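Local atomic coordinates of apical membrane antigen 1, putative (Toxoplasma gondii, PDB entry 2X2Z), a protein that takes part in host cell invasion as a micronemal surface protein of the parasite's moving junction, the ring formed with the host cell membrane. Residues K59-Q64 with Y191-R196. Numbering follows the deposited sequence.
Sequences KHIELQ and YCFKPR
Strands 60-63 and 193-196 pair antiparallel as a two-stranded sheet in domain DI of AMA1, with reciprocal backbone bonds joining His60 to Arg196 and Glu62 to Lys194, their axes 4.5 Å apart at closest approach. Past the second pair, Gln64 N still reaches Cys192 O at 2.8 Å, carrying the register up to the half-cystine whose partner is Cys179. Ile61, Leu63, Phe193 and Pro195 share the apolar face. There the delta-methyl of Ile61 lies alongside the proline ring, with CD1 4.0 Å from Pro195 CB, while its other branch, CG2, turns to Phe193 CB. Leu63 touches two aromatic residues: its CD1 meets Phe193 CB, and its branch point CG comes within 3.5 Å of Tyr191 CE1. Phe96 packs edge-to-face with the Phe193 ring, and Phe266 of helix 258-267 touches Pro195.

The opposite face is polar. Glu62, extended with CG anti to the backbone N (chi1 176°), runs beside Arg196, whose chain folds at chi2 and chi3. The resulting salt bridge is long and weakly directed, OE2 to NH1 at 3.3 Å, with carboxylate and guanidinium nearly perpendicular; Arg196 NE is engaged by Glu267, so the guanidinium joins two acidic residues. Lys194 also runs alongside Glu62, and its ammonium probably adds to the positive field around the carboxylate without bonding to it. At the far end, the Arg196 O both accepts the His60 N-H and sits over one face of the imidazole near its rim, 3.3 Å from His60 CD2.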
loop_
_atom_site.group_PDB
_atom_site.type_symbol
_atom_site.label_atom_id
_atom_site.label_comp_id
_atom_site.label_asym_id
_atom_site.label_seq_id
_atom_site.Cartn_x
_atom_site.Cartn_y
_atom_site.Cartn_z
ATOM N N LYS A 59 5.510 2.102 -3.263
ATOM C CA LYS A 59 5.023 3.489 -3.391
ATOM C C LYS A 59 6.118 4.553 -3.311
ATOM O O LYS A 59 6.957 4.582 -2.400
ATOM C CB LYS A 59 3.894 3.827 -2.376
ATOM C CG LYS A 59 3.473 5.370 -2.378
ATOM C CD LYS A 59 2.134 5.613 -1.682
ATOM C CE LYS A 59 2.091 7.123 -1.308
ATOM N NZ LYS A 59 0.927 7.421 -0.410
ATOM N N HIS A 60 6.123 5.423 -4.320
ATOM C CA HIS A 60 7.026 6.594 -4.395
ATOM C C HIS A 60 6.217 7.764 -4.978
ATOM O O HIS A 60 5.139 7.560 -5.549
ATOM C CB HIS A 60 8.302 6.351 -5.226
ATOM C CG HIS A 60 8.081 5.675 -6.551
ATOM N ND1 HIS A 60 8.092 6.366 -7.755
ATOM C CD2 HIS A 60 7.749 4.399 -6.861
ATOM C CE1 HIS A 60 7.842 5.525 -8.752
ATOM N NE2 HIS A 60 7.652 4.323 -8.242
ATOM N N ILE A 61 6.695 8.975 -4.778
ATOM C CA ILE A 61 6.004 10.134 -5.304
ATOM C C ILE A 61 6.788 10.661 -6.460
ATOM O O ILE A 61 7.912 11.044 -6.285
ATOM C CB ILE A 61 5.847 11.250 -4.232
ATOM C CG1 ILE A 61 5.178 10.659 -2.945
ATOM C CG2 ILE A 61 5.078 12.427 -4.826
ATOM C CD1 ILE A 61 3.725 10.005 -3.207
ATOM N N GLU A 62 6.185 10.642 -7.635
ATOM C CA GLU A 62 6.828 11.124 -8.862
ATOM C C GLU A 62 6.634 12.652 -8.952
ATOM O O GLU A 62 5.531 13.176 -8.728
ATOM C CB GLU A 62 6.248 10.406 -10.081
ATOM C CG GLU A 62 6.783 10.924 -11.409
ATOM C CD GLU A 62 6.015 10.334 -12.604
ATOM O OE1 GLU A 62 6.649 9.648 -13.452
ATOM O OE2 GLU A 62 4.786 10.518 -12.683
ATOM N N LEU A 63 7.697 13.386 -9.197
ATOM C CA LEU A 63 7.630 14.847 -9.097
ATOM C C LEU A 63 7.592 15.320 -10.534
ATOM O O LEU A 63 8.040 14.597 -11.407
ATOM C CB LEU A 63 8.904 15.427 -8.454
ATOM C CG LEU A 63 9.003 15.538 -6.929
ATOM C CD1 LEU A 63 8.048 14.611 -6.127
ATOM C CD2 LEU A 63 10.419 15.675 -6.385
ATOM N N GLN A 64 7.150 16.534 -10.766
ATOM C CA GLN A 64 7.179 17.095 -12.151
ATOM C C GLN A 64 7.911 18.454 -12.282
ATOM O O GLN A 64 7.389 19.425 -12.883
ATOM C CB GLN A 64 5.760 17.103 -12.721
ATOM C CG GLN A 64 5.038 15.709 -12.528
ATOM C CD GLN A 64 3.663 15.579 -13.190
ATOM O OE1 GLN A 64 2.681 15.078 -12.574
ATOM N NE2 GLN A 64 3.595 15.932 -14.478
ATOM N N TYR A 191 5.758 22.647 -7.873
ATOM C CA TYR A 191 5.678 21.606 -8.939
ATOM C C TYR A 191 4.499 20.608 -8.648
ATOM O O TYR A 191 4.132 20.380 -7.471
ATOM C CB TYR A 191 7.013 20.833 -9.055
ATOM C CG TYR A 191 7.520 20.292 -7.686
ATOM C CD1 TYR A 191 7.129 19.042 -7.199
ATOM C CD2 TYR A 191 8.383 21.033 -6.913
ATOM C CE1 TYR A 191 7.553 18.576 -5.908
ATOM C CE2 TYR A 191 8.850 20.542 -5.643
ATOM C CZ TYR A 191 8.431 19.320 -5.179
ATOM O OH TYR A 191 8.900 18.918 -3.956
ATOM N N CYS A 192 3.914 20.003 -9.689
ATOM C CA CYS A 192 2.935 18.932 -9.464
ATOM C C CYS A 192 3.689 17.616 -9.135
ATOM O O CYS A 192 4.922 17.491 -9.402
ATOM C CB CYS A 192 2.052 18.715 -10.712
ATOM S SG CYS A 192 1.188 20.264 -11.280
ATOM N N PHE A 193 2.924 16.644 -8.589
ATOM C CA PHE A 193 3.448 15.348 -8.170
ATOM C C PHE A 193 2.291 14.416 -7.918
ATOM O O PHE A 193 1.139 14.873 -7.650
ATOM C CB PHE A 193 4.367 15.498 -6.910
ATOM C CG PHE A 193 3.766 16.245 -5.799
ATOM C CD1 PHE A 193 2.881 15.616 -4.902
ATOM C CD2 PHE A 193 4.058 17.580 -5.633
ATOM C CE1 PHE A 193 2.334 16.343 -3.826
ATOM C CE2 PHE A 193 3.547 18.302 -4.602
ATOM C CZ PHE A 193 2.652 17.681 -3.683
ATOM N N LYS A 194 2.562 13.125 -8.016
ATOM C CA LYS A 194 1.540 12.123 -7.772
ATOM C C LYS A 194 2.170 10.852 -7.312
ATOM O O LYS A 194 3.318 10.622 -7.613
ATOM C CB LYS A 194 0.705 11.846 -9.056
ATOM C CG LYS A 194 1.532 11.311 -10.247
ATOM C CD LYS A 194 0.624 11.344 -11.542
ATOM C CE LYS A 194 1.103 10.408 -12.637
ATOM N NZ LYS A 194 0.418 10.845 -13.960
ATOM N N PRO A 195 1.394 9.979 -6.628
ATOM C CA PRO A 195 1.927 8.664 -6.205
ATOM C C PRO A 195 2.055 7.699 -7.426
ATOM O O PRO A 195 1.227 7.775 -8.327
ATOM C CB PRO A 195 0.852 8.111 -5.309
ATOM C CG PRO A 195 0.035 9.361 -4.869
ATOM C CD PRO A 195 0.017 10.205 -6.113
ATOM N N ARG A 196 3.084 6.839 -7.427
ATOM C CA ARG A 196 3.254 5.832 -8.447
ATOM C C ARG A 196 3.814 4.596 -7.796
ATOM O O ARG A 196 4.436 4.685 -6.732
ATOM C CB ARG A 196 4.296 6.266 -9.497
ATOM C CG ARG A 196 3.995 7.513 -10.301
ATOM C CD ARG A 196 2.937 7.250 -11.362
ATOM N NE ARG A 196 3.370 6.209 -12.290
ATOM C CZ ARG A 196 3.764 6.450 -13.542
ATOM N NH1 ARG A 196 3.756 7.693 -14.034
ATOM N NH2 ARG A 196 4.148 5.440 -14.305
#